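Local coordinates for aminopeptidase N family protein (Idiomarina loihiensis L2TR, PDB 4FGM) that probably acts as a zinc-dependent aminopeptidase of the M61 family, removing residues from the amino end of peptides, at residues N366-A369 with P370-I373; V533-I536 with L537-Y540; R539-P542 with G543-V546. All coordinates share one frame; numbering follows the deposited sequence.

Contact 1 (N366-A369 with P370-I373)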
# COMPACT_ATOMS: atom_id res chain seq x y z
N ASN A 366 13.77 6.54 6.75
CA ASN A 366 14.18 6.06 8.05
C ASN A 366 13.57 6.89 9.18
O ASN A 366 12.52 7.52 9.01
CB ASN A 366 15.72 6.05 8.16
CG ASN A 366 16.34 7.39 7.83
OD1 ASN A 366 15.79 8.44 8.17
ND2 ASN A 366 17.49 7.36 7.17
N GLU A 367 14.23 6.89 10.33
CA GLU A 367 13.74 7.61 11.50
C GLU A 367 13.60 9.12 11.32
O GLU A 367 12.81 9.76 12.02
CB GLU A 367 14.65 7.33 12.71
CG GLU A 367 16.10 7.80 12.58
CD GLU A 367 16.90 7.02 11.54
OE1 GLU A 367 16.59 5.83 11.30
OE2 GLU A 367 17.86 7.60 10.98
N ASN A 368 14.35 9.68 10.38
CA ASN A 368 14.30 11.12 10.16
C ASN A 368 13.21 11.53 9.17
O ASN A 368 13.13 12.70 8.78
CB ASN A 368 15.66 11.62 9.67
CG ASN A 368 15.83 13.12 9.85
OD1 ASN A 368 15.74 13.64 10.97
ND2 ASN A 368 16.10 13.82 8.75
N ALA A 369 12.37 10.57 8.78
CA ALA A 369 11.29 10.83 7.83
C ALA A 369 10.37 12.00 8.19
O ALA A 369 10.15 12.89 7.36
CB ALA A 369 10.46 9.56 7.63
N PRO A 370 9.84 12.03 9.42
CA PRO A 370 8.95 13.13 9.82
C PRO A 370 9.58 14.52 9.75
O PRO A 370 8.87 15.52 9.69
CB PRO A 370 8.55 12.76 11.26
CG PRO A 370 8.77 11.28 11.33
CD PRO A 370 10.03 11.08 10.54
N ASN A 371 10.91 14.57 9.73
CA ASN A 371 11.62 15.85 9.68
C ASN A 371 12.10 16.25 8.28
O ASN A 371 12.48 17.40 8.05
CB ASN A 371 12.88 15.82 10.56
CG ASN A 371 12.61 15.36 11.98
OD1 ASN A 371 11.73 15.89 12.66
ND2 ASN A 371 13.39 14.39 12.44
N SER A 372 12.07 15.30 7.34
CA SER A 372 12.61 15.59 6.01
C SER A 372 11.78 15.26 4.78
O SER A 372 12.16 15.64 3.67
CB SER A 372 13.97 14.91 5.87
OG SER A 372 13.86 13.51 6.10
N ILE A 373 10.68 14.53 4.94
CA ILE A 373 9.86 14.20 3.78
C ILE A 373 8.38 14.37 4.09
O ILE A 373 7.99 14.60 5.24
CB ILE A 373 10.08 12.74 3.30
CG1 ILE A 373 9.48 11.75 4.28
CG2 ILE A 373 11.57 12.46 3.12
CD1 ILE A 373 9.49 10.32 3.79

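Contact 2 (V533-I536 with L537-Y540)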
# COMPACT_ATOMS: atom_id res chain seq x y z
N VAL A 533 5.90 5.37 32.41
CA VAL A 533 6.13 6.58 31.62
C VAL A 533 5.06 7.66 31.67
O VAL A 533 5.39 8.85 31.75
CB VAL A 533 6.45 6.23 30.14
CG1 VAL A 533 5.21 5.70 29.43
CG2 VAL A 533 7.02 7.46 29.45
N LYS A 534 3.79 7.29 31.62
CA LYS A 534 2.72 8.29 31.67
C LYS A 534 2.52 8.87 33.08
O LYS A 534 2.22 10.06 33.23
CB LYS A 534 1.43 7.69 31.12
CG LYS A 534 1.63 7.11 29.72
CD LYS A 534 0.35 6.55 29.14
CE LYS A 534 -0.66 7.65 28.82
NZ LYS A 534 -1.95 7.09 28.34
N ARG A 535 2.68 8.05 34.11
CA ARG A 535 2.55 8.51 35.50
C ARG A 535 3.63 9.57 35.71
O ARG A 535 3.35 10.68 36.16
CB ARG A 535 2.79 7.36 36.49
CG ARG A 535 1.61 6.44 36.73
CD ARG A 535 2.06 5.00 36.99
NE ARG A 535 3.40 4.93 37.58
CZ ARG A 535 4.03 3.79 37.88
NH1 ARG A 535 3.44 2.62 37.64
NH2 ARG A 535 5.25 3.82 38.42
N ILE A 536 4.86 9.20 35.38
CA ILE A 536 6.01 10.08 35.52
C ILE A 536 5.81 11.43 34.81
O ILE A 536 6.12 12.48 35.37
CB ILE A 536 7.30 9.41 34.98
CG1 ILE A 536 7.66 8.20 35.85
CG2 ILE A 536 8.46 10.39 34.96
CD1 ILE A 536 8.77 7.33 35.28
N LEU A 537 5.27 11.40 33.60
CA LEU A 537 5.07 12.64 32.85
C LEU A 537 3.90 13.53 33.25
O LEU A 537 3.87 14.69 32.87
CB LEU A 537 5.02 12.34 31.36
CG LEU A 537 6.40 12.32 30.73
CD1 LEU A 537 7.36 11.50 31.57
CD2 LEU A 537 6.30 11.75 29.33
N GLU A 538 2.95 13.00 34.01
CA GLU A 538 1.80 13.80 34.45
C GLU A 538 2.24 14.66 35.64
O GLU A 538 1.43 15.30 36.30
CB GLU A 538 0.64 12.88 34.87
CG GLU A 538 0.53 12.65 36.37
CD GLU A 538 0.23 11.21 36.76
OE1 GLU A 538 0.91 10.70 37.69
OE2 GLU A 538 -0.68 10.60 36.16
N ARG A 539 3.54 14.69 35.90
CA ARG A 539 4.08 15.45 37.02
C ARG A 539 4.82 16.68 36.58
O ARG A 539 5.31 17.43 37.42
CB ARG A 539 5.03 14.57 37.82
CG ARG A 539 4.33 13.57 38.68
CD ARG A 539 5.21 12.40 38.91
NE ARG A 539 4.52 11.36 39.64
CZ ARG A 539 4.92 10.10 39.68
NH1 ARG A 539 6.02 9.74 39.02
NH2 ARG A 539 4.24 9.19 40.36
N TYR A 540 4.89 16.89 35.28
CA TYR A 540 5.63 18.03 34.78
C TYR A 540 4.80 18.98 33.95
O TYR A 540 3.75 18.62 33.44
CB TYR A 540 6.80 17.52 33.95
CG TYR A 540 7.64 16.53 34.71
CD1 TYR A 540 8.43 16.95 35.76
CD2 TYR A 540 7.60 15.18 34.40
CE1 TYR A 540 9.17 16.05 36.49
CE2 TYR A 540 8.34 14.26 35.13
CZ TYR A 540 9.12 14.70 36.17
OH TYR A 540 9.86 13.80 36.91
O HOH W 1 6.15 6.55 39.58

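Contact 3 (R539-P542 with G543-V546)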
# COMPACT_ATOMS: atom_id res chain seq x y z
N ARG A 539 3.54 14.69 35.90
CA ARG A 539 4.08 15.45 37.02
C ARG A 539 4.82 16.68 36.58
O ARG A 539 5.31 17.43 37.42
CB ARG A 539 5.03 14.57 37.82
CG ARG A 539 4.33 13.57 38.68
CD ARG A 539 5.21 12.40 38.91
NE ARG A 539 4.52 11.36 39.64
CZ ARG A 539 4.92 10.10 39.68
NH1 ARG A 539 6.02 9.74 39.02
NH2 ARG A 539 4.24 9.19 40.36
N TYR A 540 4.89 16.89 35.28
CA TYR A 540 5.63 18.03 34.78
C TYR A 540 4.80 18.98 33.95
O TYR A 540 3.75 18.62 33.44
CB TYR A 540 6.80 17.52 33.95
CG TYR A 540 7.64 16.53 34.71
CD1 TYR A 540 8.43 16.95 35.76
CD2 TYR A 540 7.60 15.18 34.40
CE1 TYR A 540 9.17 16.05 36.49
CE2 TYR A 540 8.34 14.26 35.13
CZ TYR A 540 9.12 14.70 36.17
OH TYR A 540 9.86 13.80 36.91
N ILE A 541 5.30 20.20 33.84
CA ILE A 541 4.67 21.23 33.02
C ILE A 541 5.81 21.88 32.24
O ILE A 541 6.97 21.78 32.62
CB ILE A 541 3.94 22.31 33.88
CG1 ILE A 541 4.94 23.05 34.76
CG2 ILE A 541 2.85 21.65 34.72
CD1 ILE A 541 4.32 24.23 35.49
N PRO A 542 5.49 22.54 31.13
CA PRO A 542 6.55 23.18 30.34
C PRO A 542 7.48 24.03 31.21
O PRO A 542 7.02 24.78 32.07
CB PRO A 542 5.77 24.00 29.32
CG PRO A 542 4.55 23.15 29.09
CD PRO A 542 4.17 22.72 30.50
N GLY A 543 8.78 23.90 30.98
CA GLY A 543 9.74 24.66 31.75
C GLY A 543 10.46 23.83 32.80
O GLY A 543 11.54 24.20 33.26
N ASP A 544 9.87 22.70 33.20
CA ASP A 544 10.51 21.86 34.19
C ASP A 544 11.68 21.12 33.56
O ASP A 544 11.66 20.77 32.38
CB ASP A 544 9.52 20.83 34.76
CG ASP A 544 8.50 21.46 35.69
OD1 ASP A 544 8.77 22.55 36.22
OD2 ASP A 544 7.42 20.86 35.89
N THR A 545 12.72 20.89 34.36
CA THR A 545 13.89 20.19 33.87
C THR A 545 14.13 18.91 34.67
O THR A 545 14.04 18.91 35.89
CB THR A 545 15.14 21.06 33.94
OG1 THR A 545 14.94 22.24 33.15
CG2 THR A 545 16.36 20.30 33.41
N VAL A 546 14.42 17.83 33.96
CA VAL A 546 14.70 16.55 34.58
C VAL A 546 15.91 15.93 33.90
O VAL A 546 16.29 16.32 32.79
CB VAL A 546 13.53 15.57 34.44
CG1 VAL A 546 12.29 16.12 35.13
CG2 VAL A 546 13.26 15.29 32.97

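Contact 1 (N366-A369 with P370-I373)
The side-chain amides of Asn368 and Asn371 meet with their planes turned 53° apart. Asn371 ND2 gives a hydrogen to Asn368 OD1 at 2.9 Å, nearly straight at 163°. Asn368 OD1 lies close to the amide plane of Asn371, whereas Asn371 ND2 comes to it from above the plane of the Asn368 carbonyl, off its lone pairs. Asn368 CG is anti to its own nitrogen (chi1 -162°), and this swing carries OD1 across to Asn371.

The backbone carbonyl of Asn368 is gripped from opposite faces: Asn371 N comes to Asn368 O at 3.1 Å on one, and Ser372 OG to Asn368 O at 2.9 Å on the other. Ala369 O also takes two hydrogens, from Ile373 N in its carbonyl plane at 3.0 Å and from Ser372 N above that plane. Ala369 CB also meets Ile373 CD1 at 4.0 Å. Just ahead, Asn366 OD1 accepts from Asn368 N, an Asx turn within the type I beta turn from Asn366 to Ala369.

Asn371 has further partners, ND2 bonding to Val503 O and OD1 to His505 N. The short helix 369-372, which follows helix 358-362 by a loop, is thereby tied to the end of strand 497-503 and the chain just beyond it.

Contact 2 (V533-I536 with L537-Y540)
Ile536 meets three side chains of the segment that follows it. Its CG2 touches Leu537 CD1 at 3.7 Å and lies in plane at the edge of the Tyr540 ring, 3.9 Å from Tyr540 CE2. CG1, the other branch, reaches toward the guanidinium of Arg539, 3.9 Å from Arg539 NH1. With CG2 anti to the backbone N and CG1 beside it (chi1 -66°), the two branches part toward the tyrosine and the arginine.

Arg539 runs extended from CG to NE back along the helix end, and one face of its guanidinium lies over Arg535 O, offset toward the rim. Its CB sits above the centre of the Tyr540 ring. A water in the guanidinium plane accepts from Arg539 NH1 at 3.2 Å and from Arg535 NH2 at 3.1 Å.

Behind these groups the last turn of helix 533-537, in what is probably a PDZ-like C-terminal domain, is held by Leu537 N bonding to Val533 O. Glu538 N then bonds to Arg535 O at 3.2 Å and weakly to Lys534 O, as the chain leaves helical angles. Further out, Tyr540 OH bonds to Asp524 and its ring stacks with Trp563.

Arg535 NE and Arg539 NH2 carry like charges 5.2 Å apart; the shared water and the Glu538 carboxylate, near but not salt-bridged (Glu538 OE1 to Arg539 NE 4.2 Å), probably ease their repulsion.

Contact 3 (R539-P542 with G543-V546)
Tyr540 and Val546 come from opposite directions, Tyr540 CE1 lying 3.4 Å from Val546 CG1 in an approach oblique to the ring. On the same flank Asp544 OD2 stands at the ring edge, near its plane, with the carboxylate turned steeply to the ring.

Ile541 is held at both ends of its backbone. Its N bonds to Asp544 OD2 at 3.0 Å and 160°, the hydrogen arriving from above the carboxylate plane. Asp544 N returns a bond to Ile541 O at 3.1 Å, in the carbonyl plane, closing a type II beta turn from Ile541 to Asp544. The turn leads into strand 545-552, which pairs with strands 519-523 and 555-562 in the antiparallel sheet of the probable PDZ-like domain. Asp544 CG lies beside its own nitrogen (chi1 -72°), an arrangement that turns the carboxylate toward the backbone of Ile541. A methylene of Ile541, CG1, lies 3.5 Å from Asp544 OD2. Replacing Asp544 with an alanine would probably leave Ile541 N without this acceptor and the start of the turn freer to shift.

Pro542 and Gly543 form the corner. Pro542 has a phi suited to the second position, and Gly543 has a positive phi of 104°, where a CB would collide with Pro542 O. Around the corner, Pro542 packs on Val485 and Glu565, while Gly543 and Asp544 make backbone bonds with Trp563.

Contact 1 comes first along the chain; contacts 2 and 3 follow much later and overlap. Contact 1 belongs to the short helix 369-372 in the M61 peptidase part of the chain, and contacts 2 and 3 to the connection from helix 533-537 to strand 545-552. Those two share Arg539 and Tyr540, and their centres are about 10 Å apart: one ends the helix, the other turns the chain into a strand of the antiparallel sheet. Contact 1 is about 27 Å from each, centre to centre, without touching either. It nevertheless borders strand 497-503 and so joins the peptidase part to the sheet that carries the other two. All three lie away from the zinc and maleic acid sites.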